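Local coordinates for putative uncharacterized protein (Streptococcus pneumoniae, PDB 3NZ3), which probably binds mucin through this Ig-like, all-beta domain of a cell-wall-attached surface protein, helping the bacterium adhere to host mucus, at residues T67-V73 with T88-V94. Residues are numbered along the deposited sequence; the frame is centred on the assembly and turned at random.
Sequences TGNWDEV and TVESQEV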
# COMPACT_ATOMS: atom_id res chain seq x y z
N THR A 67 5.95 7.76 -9.85
CA THR A 67 5.46 7.82 -8.48
C THR A 67 3.98 7.47 -8.42
O THR A 67 3.27 7.54 -9.43
CB THR A 67 5.63 9.21 -7.86
OG1 THR A 67 5.06 10.18 -8.74
CG2 THR A 67 7.10 9.53 -7.61
N GLY A 68 3.53 7.09 -7.23
CA GLY A 68 2.14 6.73 -7.03
C GLY A 68 1.60 7.24 -5.71
O GLY A 68 2.20 8.10 -5.05
N ASN A 69 0.46 6.68 -5.33
CA ASN A 69 -0.26 7.12 -4.15
C ASN A 69 -1.16 5.99 -3.67
O ASN A 69 -1.90 5.39 -4.47
CB ASN A 69 -1.11 8.35 -4.52
CG ASN A 69 -1.67 9.07 -3.31
OD1 ASN A 69 -2.86 8.96 -3.01
ND2 ASN A 69 -0.82 9.83 -2.63
N TRP A 70 -1.07 5.69 -2.37
CA TRP A 70 -2.07 4.84 -1.72
C TRP A 70 -3.21 5.75 -1.28
O TRP A 70 -2.98 6.71 -0.54
CB TRP A 70 -1.49 4.11 -0.51
CG TRP A 70 -0.44 3.09 -0.84
CD1 TRP A 70 -0.44 2.23 -1.89
CD2 TRP A 70 0.75 2.80 -0.09
NE1 TRP A 70 0.67 1.43 -1.86
CE2 TRP A 70 1.42 1.76 -0.77
CE3 TRP A 70 1.31 3.32 1.09
CZ2 TRP A 70 2.64 1.23 -0.31
CZ3 TRP A 70 2.52 2.79 1.54
CH2 TRP A 70 3.17 1.76 0.84
N ASP A 71 -4.42 5.47 -1.74
CA ASP A 71 -5.57 6.31 -1.45
C ASP A 71 -5.98 6.23 0.01
O ASP A 71 -5.74 5.23 0.69
CB ASP A 71 -6.76 5.93 -2.33
CG ASP A 71 -6.56 6.28 -3.79
OD1 ASP A 71 -5.74 7.17 -4.10
OD2 ASP A 71 -7.23 5.65 -4.63
N GLU A 72 -6.61 7.30 0.48
CA GLU A 72 -7.27 7.31 1.79
C GLU A 72 -8.32 6.20 1.85
O GLU A 72 -9.03 5.95 0.86
CB GLU A 72 -7.92 8.68 2.06
CG GLU A 72 -8.75 8.71 3.34
CD GLU A 72 -9.54 9.99 3.56
OE1 GLU A 72 -10.00 10.61 2.57
OE2 GLU A 72 -9.73 10.37 4.74
N VAL A 73 -8.40 5.54 3.00
CA VAL A 73 -9.45 4.55 3.24
C VAL A 73 -10.16 4.83 4.56
O VAL A 73 -9.56 4.72 5.63
CB VAL A 73 -8.89 3.09 3.24
CG1 VAL A 73 -10.02 2.09 3.43
CG2 VAL A 73 -8.15 2.79 1.93
N THR A 88 -9.90 6.86 9.81
CA THR A 88 -9.50 6.85 8.41
C THR A 88 -7.99 6.66 8.27
O THR A 88 -7.21 7.27 9.00
CB THR A 88 -9.98 8.12 7.66
OG1 THR A 88 -9.61 8.05 6.27
CG2 THR A 88 -9.40 9.39 8.27
N VAL A 89 -7.60 5.80 7.33
CA VAL A 89 -6.20 5.60 6.98
C VAL A 89 -5.86 6.61 5.87
O VAL A 89 -6.50 6.61 4.82
CB VAL A 89 -5.93 4.13 6.54
CG1 VAL A 89 -4.50 3.97 6.02
CG2 VAL A 89 -6.18 3.16 7.70
N GLU A 90 -4.88 7.47 6.13
CA GLU A 90 -4.56 8.60 5.25
C GLU A 90 -3.94 8.13 3.93
O GLU A 90 -3.31 7.08 3.88
CB GLU A 90 -3.59 9.57 5.94
CG GLU A 90 -4.08 10.15 7.27
CD GLU A 90 -5.29 11.06 7.13
OE1 GLU A 90 -5.34 11.85 6.16
OE2 GLU A 90 -6.18 10.99 8.00
N SER A 91 -4.14 8.92 2.87
CA SER A 91 -3.45 8.68 1.60
C SER A 91 -1.95 8.90 1.81
O SER A 91 -1.55 9.67 2.68
CB SER A 91 -3.98 9.58 0.49
OG SER A 91 -3.64 10.94 0.71
N GLN A 92 -1.12 8.21 1.03
CA GLN A 92 0.33 8.32 1.17
C GLN A 92 1.03 8.26 -0.19
O GLN A 92 0.72 7.38 -1.00
CB GLN A 92 0.88 7.22 2.08
CG GLN A 92 2.35 7.42 2.49
CD GLN A 92 3.09 6.11 2.75
OE1 GLN A 92 2.85 5.45 3.76
NE2 GLN A 92 3.99 5.75 1.84
N GLU A 93 1.96 9.18 -0.43
CA GLU A 93 2.80 9.15 -1.64
C GLU A 93 3.66 7.89 -1.64
O GLU A 93 4.21 7.48 -0.61
CB GLU A 93 3.70 10.39 -1.74
CG GLU A 93 4.39 10.54 -3.11
CD GLU A 93 5.56 11.53 -3.12
OE1 GLU A 93 6.13 11.82 -2.04
OE2 GLU A 93 5.91 12.00 -4.22
N VAL A 94 3.76 7.26 -2.81
CA VAL A 94 4.56 6.07 -3.01
C VAL A 94 5.66 6.39 -4.03
O VAL A 94 5.38 6.87 -5.13
CB VAL A 94 3.70 4.86 -3.49
CG1 VAL A 94 4.54 3.60 -3.64
CG2 VAL A 94 2.55 4.58 -2.52
O HOH W 1 4.05 12.20 -6.80
O HOH W 2 -0.82 11.60 -0.63
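V94 lays its CG2 methyl over one face of the W70 indole, 3.5 Å from the centroid of the five-membered ring, a CH-pi contact. A beta-branched valine suits this place: with CG1 anti to the backbone N (chi1 -178°), CG2 falls beside that N and over the ring. W70 is buried, its large apolar ring packing between two sheets while NE1 bonds weakly to I22 O. Q92 runs alongside, its amide plane turned 65° from the indole, NE2 lying 3.3 Å from W70 CZ3. That same NE2 gives a nearly straight bond to E93 O (3.0 Å, 173°), which fixes the amide's rotation, while OE1 bonds weakly to K101. G68, without a side chain, pairs with V94. N69, facing away from W70, shares a water with S91 OG through ND2; both residues are exposed. The extended E72 carries OE2 to T88, whose OG1 donates on the anti side, somewhat out of the carboxylate plane (2.8 Å). Paired backbone bonds join G68 with V94, W70 with Q92 and, beyond a break, V73 with V89, making a two-stranded antiparallel sheet. W70 packs on strands 14-30, 39-53 and 101-107, V73 on the first two, V89 on the first and last: the pair covers the long sheet of an Ig-like, all-beta mucin-binding domain.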